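Local coordinates for iron-containing alcohol dehydrogenase (Ralstonia eutropha, PDB 3JZD), which probably reduces maleylacetate to 3-oxoadipate with NADH or NADPH, as a homodimeric maleylacetate reductase of the iron-containing alcohol dehydrogenase family, at residues T170-A175 / R201-G206; G251-P256 / L321-D326; L265-A270 / L348-E353; T297-A302 / A307-R312. All blocks are in the same frame, centred on the assembly; numbering follows the deposited sequence.

Interaction 1. Residues T170-A175 / R201-G206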
loop_
_atom_site.group_PDB
_atom_site.type_symbol
_atom_site.label_atom_id
_atom_site.label_comp_id
_atom_site.label_asym_id
_atom_site.label_seq_id
_atom_site.Cartn_x
_atom_site.Cartn_y
_atom_site.Cartn_z
ATOM N N THR A 170 -20.696 15.126 1.673
ATOM C CA THR A 170 -19.664 16.131 1.836
ATOM C C THR A 170 -18.355 15.579 2.411
ATOM O O THR A 170 -17.253 15.946 1.946
ATOM C CB THR A 170 -20.172 17.365 2.597
ATOM O OG1 THR A 170 -20.537 16.993 3.917
ATOM C CG2 THR A 170 -21.367 18.040 1.841
ATOM N N SER A 171 -18.462 14.628 3.334
ATOM C CA SER A 171 -17.256 14.007 3.866
ATOM C C SER A 171 -16.642 13.155 2.753
ATOM O O SER A 171 -15.453 13.032 2.674
ATOM C CB SER A 171 -17.560 13.131 5.080
ATOM O OG SER A 171 -16.355 12.591 5.634
ATOM N N ALA A 172 -17.473 12.595 1.889
ATOM C CA ALA A 172 -16.990 11.747 0.809
ATOM C C ALA A 172 -16.183 12.568 -0.177
ATOM O O ALA A 172 -15.186 12.086 -0.704
ATOM C CB ALA A 172 -18.154 11.030 0.126
ATOM N N LEU A 173 -16.613 13.815 -0.427
ATOM C CA LEU A 173 -15.873 14.724 -1.326
ATOM C C LEU A 173 -14.611 15.232 -0.662
ATOM O O LEU A 173 -13.601 15.415 -1.330
ATOM C CB LEU A 173 -16.791 15.841 -1.862
ATOM C CG LEU A 173 -17.629 15.230 -3.003
ATOM C CD1 LEU A 173 -18.943 15.822 -3.180
ATOM C CD2 LEU A 173 -16.782 15.311 -4.294
ATOM N N ASN A 174 -14.630 15.367 0.666
ATOM C CA ASN A 174 -13.424 15.719 1.417
ATOM C C ASN A 174 -12.353 14.630 1.147
ATOM O O ASN A 174 -11.201 14.926 0.832
ATOM C CB ASN A 174 -13.802 15.870 2.883
ATOM C CG ASN A 174 -12.649 16.200 3.788
ATOM O OD1 ASN A 174 -11.539 16.542 3.361
ATOM N ND2 ASN A 174 -12.908 16.097 5.059
ATOM N N ALA A 175 -12.751 13.372 1.214
ATOM C CA ALA A 175 -11.824 12.268 0.965
ATOM C C ALA A 175 -11.334 12.303 -0.501
ATOM O O ALA A 175 -10.153 12.169 -0.751
ATOM C CB ALA A 175 -12.505 10.949 1.271
ATOM N N ARG A 201 -12.546 6.264 -7.347
ATOM C CA ARG A 201 -13.488 5.424 -8.045
ATOM C C ARG A 201 -14.503 4.847 -7.074
ATOM O O ARG A 201 -15.695 4.822 -7.360
ATOM C CB ARG A 201 -12.755 4.285 -8.737
ATOM C CG ARG A 201 -13.321 3.842 -10.021
ATOM C CD ARG A 201 -12.618 2.580 -10.600
ATOM N NE ARG A 201 -11.209 2.380 -10.184
ATOM C CZ ARG A 201 -10.121 3.008 -10.673
ATOM N NH1 ARG A 201 -10.220 3.976 -11.625
ATOM N NH2 ARG A 201 -8.916 2.681 -10.157
ATOM N N ALA A 202 -14.019 4.384 -5.925
ATOM C CA ALA A 202 -14.876 3.786 -4.910
ATOM C C ALA A 202 -15.918 4.799 -4.381
ATOM O O ALA A 202 -17.100 4.496 -4.266
ATOM C CB ALA A 202 -14.035 3.205 -3.766
ATOM N N LEU A 203 -15.467 5.984 -4.052
ATOM C CA LEU A 203 -16.371 7.039 -3.553
ATOM C C LEU A 203 -17.317 7.568 -4.619
ATOM O O LEU A 203 -18.488 7.772 -4.384
ATOM C CB LEU A 203 -15.567 8.167 -2.928
ATOM C CG LEU A 203 -14.951 7.752 -1.575
ATOM C CD1 LEU A 203 -13.632 8.460 -1.282
ATOM C CD2 LEU A 203 -15.963 7.904 -0.437
ATOM N N ALA A 204 -16.807 7.738 -5.819
ATOM C CA ALA A 204 -17.622 8.226 -6.902
ATOM C C ALA A 204 -18.785 7.279 -7.153
ATOM O O ALA A 204 -19.859 7.745 -7.523
ATOM C CB ALA A 204 -16.807 8.432 -8.157
ATOM N N ALA A 205 -18.573 5.978 -6.977
ATOM C CA ALA A 205 -19.640 4.999 -7.105
ATOM C C ALA A 205 -20.457 4.879 -5.820
ATOM O O ALA A 205 -21.658 4.631 -5.858
ATOM C CB ALA A 205 -19.067 3.618 -7.430
ATOM N N GLY A 206 -19.802 4.988 -4.684
ATOM C CA GLY A 206 -20.491 4.874 -3.418
ATOM C C GLY A 206 -21.408 6.033 -3.042
ATOM O O GLY A 206 -22.405 5.827 -2.363
#

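Interaction 2. Residues G251-P256 / L321-D326. With CA (calcium ion), chain F.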
loop_
_atom_site.group_PDB
_atom_site.type_symbol
_atom_site.label_atom_id
_atom_site.label_comp_id
_atom_site.label_asym_id
_atom_site.label_seq_id
_atom_site.Cartn_x
_atom_site.Cartn_y
_atom_site.Cartn_z
ATOM N N GLY A 251 -10.564 28.013 8.983
ATOM C CA GLY A 251 -9.899 28.624 10.131
ATOM C C GLY A 251 -10.155 30.110 10.271
ATOM O O GLY A 251 -10.326 30.588 11.362
ATOM N N SER A 252 -10.202 30.843 9.175
ATOM C CA SER A 252 -10.378 32.289 9.276
ATOM C C SER A 252 -11.844 32.702 9.266
ATOM O O SER A 252 -12.176 33.744 9.770
ATOM C CB SER A 252 -9.590 33.008 8.157
ATOM O OG SER A 252 -8.192 32.764 8.278
ATOM N N PHE A 253 -12.727 31.892 8.722
ATOM C CA PHE A 253 -14.128 32.286 8.644
ATOM C C PHE A 253 -15.099 31.342 9.282
ATOM O O PHE A 253 -16.305 31.547 9.158
ATOM C CB PHE A 253 -14.481 32.593 7.167
ATOM C CG PHE A 253 -13.565 33.612 6.582
ATOM C CD1 PHE A 253 -13.748 34.945 6.858
ATOM C CD2 PHE A 253 -12.458 33.235 5.857
ATOM C CE1 PHE A 253 -12.862 35.893 6.375
ATOM C CE2 PHE A 253 -11.590 34.159 5.376
ATOM C CZ PHE A 253 -11.781 35.503 5.655
ATOM N N ASN A 254 -14.586 30.317 9.949
ATOM C CA ASN A 254 -15.419 29.347 10.689
ATOM C C ASN A 254 -16.419 28.589 9.831
ATOM O O ASN A 254 -17.499 28.250 10.283
ATOM C CB ASN A 254 -16.099 30.025 11.900
ATOM C CG ASN A 254 -15.113 30.306 13.038
ATOM O OD1 ASN A 254 -14.502 29.391 13.572
ATOM N ND2 ASN A 254 -14.968 31.574 13.410
ATOM N N LEU A 255 -16.045 28.308 8.587
ATOM C CA LEU A 255 -16.937 27.568 7.695
ATOM C C LEU A 255 -16.862 26.079 8.026
ATOM O O LEU A 255 -15.813 25.603 8.424
ATOM C CB LEU A 255 -16.534 27.751 6.260
ATOM C CG LEU A 255 -16.426 29.153 5.721
ATOM C CD1 LEU A 255 -16.397 29.039 4.184
ATOM C CD2 LEU A 255 -17.590 30.030 6.236
ATOM N N PRO A 256 -17.989 25.347 7.893
ATOM C CA PRO A 256 -17.961 23.933 8.232
ATOM C C PRO A 256 -17.018 23.196 7.306
ATOM O O PRO A 256 -17.007 23.425 6.085
ATOM C CB PRO A 256 -19.423 23.492 8.081
ATOM C CG PRO A 256 -20.059 24.554 7.256
ATOM C CD PRO A 256 -19.339 25.811 7.550
ATOM N N LEU A 321 -14.588 37.910 1.060
ATOM C CA LEU A 321 -13.848 37.263 0.004
ATOM C C LEU A 321 -12.558 37.999 -0.284
ATOM O O LEU A 321 -11.529 37.353 -0.475
ATOM C CB LEU A 321 -14.715 37.101 -1.257
ATOM C CG LEU A 321 -15.965 36.181 -1.145
ATOM C CD1 LEU A 321 -16.832 36.316 -2.444
ATOM C CD2 LEU A 321 -15.632 34.698 -0.851
ATOM N N ASP A 322 -12.580 39.339 -0.268
ATOM C CA ASP A 322 -11.359 40.085 -0.472
ATOM C C ASP A 322 -10.327 39.680 0.590
ATOM O O ASP A 322 -9.158 39.458 0.247
ATOM C CB ASP A 322 -11.565 41.589 -0.382
ATOM C CG ASP A 322 -12.452 42.164 -1.499
ATOM O OD1 ASP A 322 -12.515 41.616 -2.635
ATOM O OD2 ASP A 322 -13.081 43.211 -1.206
ATOM N N ARG A 323 -10.734 39.603 1.863
ATOM C CA ARG A 323 -9.815 39.225 2.927
ATOM C C ARG A 323 -9.343 37.780 2.745
ATOM O O ARG A 323 -8.175 37.466 2.939
ATOM C CB ARG A 323 -10.459 39.374 4.296
ATOM C CG ARG A 323 -9.552 38.946 5.461
ATOM C CD ARG A 323 -10.249 39.003 6.825
ATOM N NE ARG A 323 -10.706 40.346 7.143
ATOM C CZ ARG A 323 -10.008 41.282 7.796
ATOM N NH1 ARG A 323 -8.800 41.042 8.276
ATOM N NH2 ARG A 323 -10.535 42.483 7.977
ATOM N N ALA A 324 -10.257 36.915 2.363
ATOM C CA ALA A 324 -9.924 35.527 2.111
ATOM C C ALA A 324 -8.846 35.406 1.030
ATOM O O ALA A 324 -7.970 34.541 1.130
ATOM C CB ALA A 324 -11.198 34.735 1.709
ATOM N N ALA A 325 -8.932 36.217 -0.023
ATOM C CA ALA A 325 -7.921 36.156 -1.067
ATOM C C ALA A 325 -6.550 36.636 -0.494
ATOM O O ALA A 325 -5.502 36.059 -0.810
ATOM C CB ALA A 325 -8.309 36.961 -2.280
ATOM N N ASP A 326 -6.550 37.657 0.345
ATOM C CA ASP A 326 -5.278 38.108 0.965
ATOM C C ASP A 326 -4.642 37.009 1.802
ATOM O O ASP A 326 -3.452 36.749 1.646
ATOM C CB ASP A 326 -5.447 39.341 1.814
ATOM C CG ASP A 326 -5.836 40.580 0.998
ATOM O OD1 ASP A 326 -5.317 40.802 -0.124
ATOM O OD2 ASP A 326 -6.676 41.346 1.492
HETATM CA CA CA F . -6.488 42.955 -0.315
HETATM O O HOH W 1 -8.261 41.725 -1.280
HETATM O O HOH W 2 -8.466 43.317 0.965
#

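Interaction 3. Residues L265-A270 / L348-E353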
loop_
_atom_site.group_PDB
_atom_site.type_symbol
_atom_site.label_atom_id
_atom_site.label_comp_id
_atom_site.label_asym_id
_atom_site.label_seq_id
_atom_site.Cartn_x
_atom_site.Cartn_y
_atom_site.Cartn_z
ATOM N N LEU A 265 -13.471 22.158 -3.946
ATOM C CA LEU A 265 -12.793 21.218 -4.823
ATOM C C LEU A 265 -12.931 21.472 -6.347
ATOM O O LEU A 265 -11.945 21.575 -7.042
ATOM C CB LEU A 265 -13.123 19.783 -4.437
ATOM C CG LEU A 265 -12.404 18.735 -5.254
ATOM C CD1 LEU A 265 -10.928 18.804 -4.969
ATOM C CD2 LEU A 265 -13.024 17.294 -4.879
ATOM N N PRO A 266 -14.143 21.585 -6.873
ATOM C CA PRO A 266 -14.167 21.821 -8.296
ATOM C C PRO A 266 -13.389 23.085 -8.786
ATOM O O PRO A 266 -12.789 23.074 -9.879
ATOM C CB PRO A 266 -15.676 21.989 -8.571
ATOM C CG PRO A 266 -16.386 21.261 -7.433
ATOM C CD PRO A 266 -15.488 21.578 -6.265
ATOM N N HIS A 267 -13.427 24.166 -7.995
ATOM C CA HIS A 267 -12.781 25.436 -8.370
ATOM C C HIS A 267 -11.274 25.401 -8.172
ATOM O O HIS A 267 -10.518 26.044 -8.922
ATOM C CB HIS A 267 -13.438 26.590 -7.604
ATOM C CG HIS A 267 -14.912 26.666 -7.843
ATOM N ND1 HIS A 267 -15.842 26.116 -6.978
ATOM C CD2 HIS A 267 -15.604 27.093 -8.917
ATOM C CE1 HIS A 267 -17.048 26.268 -7.491
ATOM N NE2 HIS A 267 -16.928 26.867 -8.660
ATOM N N ALA A 268 -10.840 24.660 -7.156
ATOM C CA ALA A 268 -9.415 24.470 -6.926
ATOM C C ALA A 268 -8.896 23.595 -8.085
ATOM O O ALA A 268 -7.795 23.829 -8.632
ATOM C CB ALA A 268 -9.147 23.814 -5.523
ATOM N N LEU A 269 -9.682 22.599 -8.500
ATOM C CA LEU A 269 -9.255 21.775 -9.640
ATOM C C LEU A 269 -9.267 22.627 -10.918
ATOM O O LEU A 269 -8.317 22.583 -11.698
ATOM C CB LEU A 269 -10.069 20.482 -9.787
ATOM C CG LEU A 269 -9.933 19.465 -8.628
ATOM C CD1 LEU A 269 -10.839 18.320 -8.805
ATOM C CD2 LEU A 269 -8.487 18.957 -8.435
ATOM N N ALA A 270 -10.307 23.430 -11.136
ATOM C CA ALA A 270 -10.319 24.273 -12.338
ATOM C C ALA A 270 -9.065 25.193 -12.399
ATOM O O ALA A 270 -8.481 25.412 -13.483
ATOM C CB ALA A 270 -11.608 25.117 -12.433
ATOM N N LEU A 348 -12.402 32.232 -5.645
ATOM C CA LEU A 348 -13.247 32.455 -4.476
ATOM C C LEU A 348 -14.645 32.978 -4.810
ATOM O O LEU A 348 -15.625 32.605 -4.154
ATOM C CB LEU A 348 -12.536 33.428 -3.535
ATOM C CG LEU A 348 -11.386 32.837 -2.728
ATOM C CD1 LEU A 348 -10.570 33.914 -2.075
ATOM C CD2 LEU A 348 -11.948 31.891 -1.694
ATOM N N GLN A 349 -14.746 33.843 -5.824
ATOM C CA GLN A 349 -16.024 34.416 -6.199
ATOM C C GLN A 349 -16.913 33.295 -6.785
ATOM O O GLN A 349 -18.107 33.205 -6.481
ATOM C CB GLN A 349 -15.850 35.511 -7.242
ATOM C CG GLN A 349 -17.137 36.255 -7.567
ATOM C CD GLN A 349 -17.616 37.070 -6.381
ATOM O OE1 GLN A 349 -16.802 37.597 -5.619
ATOM N NE2 GLN A 349 -18.912 37.183 -6.220
ATOM N N ALA A 350 -16.324 32.479 -7.660
ATOM C CA ALA A 350 -17.030 31.352 -8.286
ATOM C C ALA A 350 -17.491 30.308 -7.249
ATOM O O ALA A 350 -18.583 29.768 -7.347
ATOM C CB ALA A 350 -16.139 30.684 -9.386
ATOM N N ALA A 351 -16.648 30.037 -6.278
ATOM C CA ALA A 351 -16.971 29.128 -5.169
ATOM C C ALA A 351 -18.114 29.727 -4.323
ATOM O O ALA A 351 -19.053 28.999 -3.921
ATOM C CB ALA A 351 -15.727 28.884 -4.274
ATOM N N TYR A 352 -18.047 31.046 -4.096
ATOM C CA TYR A 352 -19.079 31.778 -3.323
ATOM C C TYR A 352 -20.445 31.618 -3.973
ATOM O O TYR A 352 -21.436 31.298 -3.320
ATOM C CB TYR A 352 -18.759 33.280 -3.177
ATOM C CG TYR A 352 -19.860 34.024 -2.464
ATOM C CD1 TYR A 352 -19.990 33.944 -1.097
ATOM C CD2 TYR A 352 -20.828 34.713 -3.167
ATOM C CE1 TYR A 352 -21.022 34.559 -0.442
ATOM C CE2 TYR A 352 -21.868 35.343 -2.507
ATOM C CZ TYR A 352 -21.953 35.258 -1.156
ATOM O OH TYR A 352 -22.967 35.882 -0.491
ATOM N N GLU A 353 -20.456 31.807 -5.273
ATOM C CA GLU A 353 -21.667 31.801 -6.054
ATOM C C GLU A 353 -22.123 30.424 -6.466
ATOM O O GLU A 353 -23.255 30.263 -6.795
ATOM C CB GLU A 353 -21.486 32.685 -7.290
ATOM C CG GLU A 353 -21.447 34.198 -6.947
ATOM C CD GLU A 353 -21.032 35.072 -8.115
ATOM O OE1 GLU A 353 -20.774 34.528 -9.206
ATOM O OE2 GLU A 353 -20.920 36.311 -7.949
#

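Interaction 4. Residues T297-A302 / A307-R312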
loop_
_atom_site.group_PDB
_atom_site.type_symbol
_atom_site.label_atom_id
_atom_site.label_comp_id
_atom_site.label_asym_id
_atom_site.label_seq_id
_atom_site.Cartn_x
_atom_site.Cartn_y
_atom_site.Cartn_z
ATOM N N THR A 297 -17.452 17.506 -13.253
ATOM C CA THR A 297 -17.935 16.209 -12.829
ATOM C C THR A 297 -18.083 16.143 -11.310
ATOM O O THR A 297 -19.087 15.648 -10.819
ATOM C CB THR A 297 -17.065 15.046 -13.423
ATOM O OG1 THR A 297 -17.059 15.146 -14.845
ATOM C CG2 THR A 297 -17.611 13.675 -13.048
ATOM N N LEU A 298 -17.096 16.658 -10.573
ATOM C CA LEU A 298 -17.144 16.640 -9.100
ATOM C C LEU A 298 -18.200 17.610 -8.553
ATOM O O LEU A 298 -18.846 17.351 -7.537
ATOM C CB LEU A 298 -15.722 16.905 -8.524
ATOM C CG LEU A 298 -14.846 15.670 -8.806
ATOM C CD1 LEU A 298 -13.384 15.921 -8.665
ATOM C CD2 LEU A 298 -15.359 14.510 -7.854
ATOM N N PHE A 299 -18.373 18.730 -9.248
ATOM C CA PHE A 299 -19.423 19.674 -8.940
ATOM C C PHE A 299 -20.764 18.962 -9.031
ATOM O O PHE A 299 -21.555 19.038 -8.103
ATOM C CB PHE A 299 -19.413 20.817 -9.920
ATOM C CG PHE A 299 -20.469 21.826 -9.669
ATOM C CD1 PHE A 299 -21.745 21.654 -10.192
ATOM C CD2 PHE A 299 -20.193 22.972 -8.951
ATOM C CE1 PHE A 299 -22.758 22.623 -9.985
ATOM C CE2 PHE A 299 -21.209 23.949 -8.755
ATOM C CZ PHE A 299 -22.473 23.758 -9.263
ATOM N N ASP A 300 -21.000 18.279 -10.146
ATOM C CA ASP A 300 -22.254 17.533 -10.336
ATOM C C ASP A 300 -22.448 16.436 -9.297
ATOM O O ASP A 300 -23.573 16.164 -8.891
ATOM C CB ASP A 300 -22.351 16.869 -11.721
ATOM C CG ASP A 300 -22.486 17.841 -12.839
ATOM O OD1 ASP A 300 -22.734 19.041 -12.579
ATOM O OD2 ASP A 300 -22.306 17.411 -14.014
ATOM N N LEU A 301 -21.374 15.776 -8.890
ATOM C CA LEU A 301 -21.488 14.698 -7.899
ATOM C C LEU A 301 -22.014 15.256 -6.575
ATOM O O LEU A 301 -22.805 14.592 -5.851
ATOM C CB LEU A 301 -20.116 14.051 -7.669
ATOM C CG LEU A 301 -19.970 12.758 -6.873
ATOM C CD1 LEU A 301 -20.842 11.698 -7.537
ATOM C CD2 LEU A 301 -18.480 12.369 -6.862
ATOM N N ALA A 302 -21.607 16.497 -6.270
ATOM C CA ALA A 302 -22.071 17.154 -5.053
ATOM C C ALA A 302 -23.505 17.594 -5.245
ATOM O O ALA A 302 -24.378 17.285 -4.429
ATOM C CB ALA A 302 -21.208 18.396 -4.694
ATOM N N ALA A 307 -25.725 18.168 -1.795
ATOM C CA ALA A 307 -24.764 18.952 -1.026
ATOM C C ALA A 307 -24.807 20.414 -1.504
ATOM O O ALA A 307 -25.129 20.678 -2.658
ATOM C CB ALA A 307 -23.372 18.436 -1.219
ATOM N N PRO A 308 -24.453 21.345 -0.623
ATOM C CA PRO A 308 -24.309 22.747 -1.038
ATOM C C PRO A 308 -23.092 22.858 -1.977
ATOM O O PRO A 308 -22.124 22.082 -1.847
ATOM C CB PRO A 308 -24.033 23.482 0.270
ATOM C CG PRO A 308 -23.586 22.475 1.213
ATOM C CD PRO A 308 -24.153 21.145 0.799
ATOM N N VAL A 309 -23.190 23.758 -2.957
ATOM C CA VAL A 309 -22.136 23.990 -3.944
ATOM C C VAL A 309 -21.684 25.466 -3.992
ATOM O O VAL A 309 -20.877 25.851 -4.839
ATOM C CB VAL A 309 -22.624 23.540 -5.336
ATOM C CG1 VAL A 309 -22.878 22.022 -5.351
ATOM C CG2 VAL A 309 -23.917 24.337 -5.765
ATOM N N ALA A 310 -22.209 26.280 -3.080
ATOM C CA ALA A 310 -21.903 27.702 -3.024
ATOM C C ALA A 310 -21.521 28.033 -1.610
ATOM O O ALA A 310 -22.262 27.688 -0.679
ATOM C CB ALA A 310 -23.130 28.525 -3.466
ATOM N N LEU A 311 -20.376 28.706 -1.416
ATOM C CA LEU A 311 -19.965 29.113 -0.080
ATOM C C LEU A 311 -21.024 30.004 0.554
ATOM O O LEU A 311 -21.147 30.079 1.791
ATOM C CB LEU A 311 -18.605 29.867 -0.089
ATOM C CG LEU A 311 -17.370 29.120 -0.571
ATOM C CD1 LEU A 311 -16.198 30.076 -0.672
ATOM C CD2 LEU A 311 -17.067 27.886 0.398
ATOM N N ARG A 312 -21.807 30.666 -0.282
ATOM C CA ARG A 312 -22.866 31.540 0.184
ATOM C C ARG A 312 -23.812 30.766 1.118
ATOM O O ARG A 312 -24.326 31.295 2.084
ATOM C CB ARG A 312 -23.689 32.076 -1.009
ATOM C CG ARG A 312 -24.820 33.062 -0.599
ATOM C CD ARG A 312 -25.889 33.361 -1.680
ATOM N NE ARG A 312 -25.422 33.043 -3.030
ATOM C CZ ARG A 312 -25.559 31.844 -3.633
ATOM N NH1 ARG A 312 -26.162 30.816 -3.025
ATOM N NH2 ARG A 312 -25.088 31.668 -4.861
#

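Interaction 1. Residues T170-A175 / R201-G206
Leu203 meets Ala172 and Ala175 in a purely apolar contact, where helix 190-212 leans on helix 165-182. Its two methyls divide the work: CD1 of Leu203 lies 3.7 Å from CB of Ala175, while CD2 of Leu203 reaches CB of Ala172 at 3.9 Å. The fork therefore straddles one turn of the partner helix, touching two alanines spaced i, i+3 on the same face. Leu203 CG stands anti to its own carbonyl carbon (chi1 -72°), which carries both branches out to that turn. Because the alanines offer only a methyl each, the backbones come close, with 6.4 Å between CA of Ala172 and CA of Leu203. Further apolar cover comes from helix 217-236, whose Cys230 touches both Ala175 and Leu203.

Polar bonding belongs to other sides of the helices. Ser171 OG bonds to the backbone N of Tyr123, and Thr170 OG1 to Gly166 O and Glu259 OE2; Arg201 pairs through NE with Glu198 on its own helix. The Ala175 side chain is about 8 Å from the bound NAD, so helix 165-182 runs near the cofactor pocket. With apolar side chains making the contact, the grip depends on shape and exclusion of water, without directional bonds.

Interaction 2. Residues G251-P256 / L321-D326
The C-terminal end of helix 241-253 presses the ring of Phe253 against the first turns of helix 321-328, whose outer side carries a calcium ion. Phe253 CE2 approaches Ala324 CB at 3.7 Å, and CZ of Phe253 lies 4.0 Å from CD of Arg323. With CG anti to the carbonyl carbon (chi1 -55°), the phenyl group is directed across to this helix. The extended first part of the Arg323 chain lays CG and CD by the ring; the bend at chi3 (-60°) then turns the guanidinium end, whose plane is 58° from that of the ring, and the charged group takes no part in the contact.

Both helices belong to the all-helical C-terminal half of this dehydrogenase fold, and Met316 from the preceding loop also touches Phe253 and Ala324. Asn254 has positive phi, where the chain turns toward Pro256, the N-cap of helix 257-272.

Asp326 holds the calcium through both carboxylate oxygens, OD1 at 2.5 Å and OD2 at 2.4 Å from the ion. Two waters join the coordination, each 2.4 Å from the calcium, and one of them also donates to Asp322 O at 2.9 Å, tying the ion to the helix backbone one turn earlier.

Interaction 3. Residues L265-A270 / L348-E353
His267 lays one face of its imidazole on the backbone of helix 341-353 at Ala350 and Ala351, and this is the tight part of the contact. Ala351 CA sits 3.9 Å from the ring centroid and 23° off the normal, a CH-pi contact over the face. Ala351 N lies above the middle of the ring, whereas Ala350 C is displaced toward its rim. The methyls flank it: Ala350 CB is 3.7 Å from CD2 of His267, and Ala351 CB is 3.9 Å from ND1 of His267. CG of the histidine is anti to the carbonyl carbon (chi1 -57°), which brings the ring over to the second helix. Small residues there let the CA atoms of His267 and Ala351 approach to 6.4 Å.

Although NE2 of His267 passes 3.6 Å from Ala350 O, its hydrogen bond goes instead to Val355 O, and ND1 bonds to Ile263 O on its own helix. With both nitrogens facing carbonyl oxygens, the imidazole is fixed in rotation.

While His267 is buried, Gln349 and Glu353 are partly exposed and make no contact with 265-270. There Gln349 NE2 donates to Glu353 OE2 at 2.8 Å and 165°; the N-H reaches Glu353 OE2 from above the carboxylate plane, while OE2 lies nearly in the amide plane of Gln349. Gln349 also bonds to Arg345 and Glu318.

Helix 257-272 is kinked around Pro266 and His267, where the proline has no N-H to give. The contact pairs this proline-kinked helix with the last helix of the C-terminal helical domain.

Interaction 4. Residues T297-A302 / A307-R312
A helix and the chain that returns from it pack together here: the end of helix 294-304 is covered by the loop leading toward helix 321-328, in a buried part of the C-terminal helical domain. One bent backbone bond ties the two, from Ala307 N to Ala302 O at 3.1 Å with an N-H...O angle of 153°.

The rest is apolar. Val309 makes most of the apolar contact, its side chain crossing that of Phe299 at about a right angle. Val309 CB lies 3.7 Å from CE2 of Phe299, CG2 of Val309 is 3.8 Å from CZ of the same ring, and CG1 of Val309 is over one face toward the rim. Phe299 reaches it because CG is anti to the backbone N (chi1 180°), carrying the ring end to the loop. CG1 of Val309 also touches CB of Ala302 at 4.0 Å, and CB of Ala302 meets CB of Ala307 at 4.1 Å.

Neighbouring helices complete the surroundings: Pro266 of helix 257-272 touches Phe299, and Thr170 of helix 165-182 touches Ala307. Asp300, turned from the loop, forms a salt bridge with Arg356. Together these contacts make up a helix C-terminus whose following loop folds back on the last turns, tied by a backbone bond from residue i+5 to residue i.

All four contacts lie in the helical C-terminal region. Interactions 1, 3 and 4 are buried, whereas interaction 2 is partly buried and carries calcium on its outer side. Helix 165-182 of interaction 1 touches interaction 4 through Leu173, packed on Leu298 and Ala302. Interactions 2 and 3 share a boundary where Leu321 and Ala325 meet Gln349, Tyr352 and Leu348. Interaction 4 is nested within the chain loops closed by both and meets interaction 3 through probable backbone bonds, Leu311 N to Ala351 O and Arg312 N to Tyr352 O. Methyl packing dominates interaction 1, aromatic rings serve the other three, and among the four a direct bond between the paired segments belongs to interaction 4 alone.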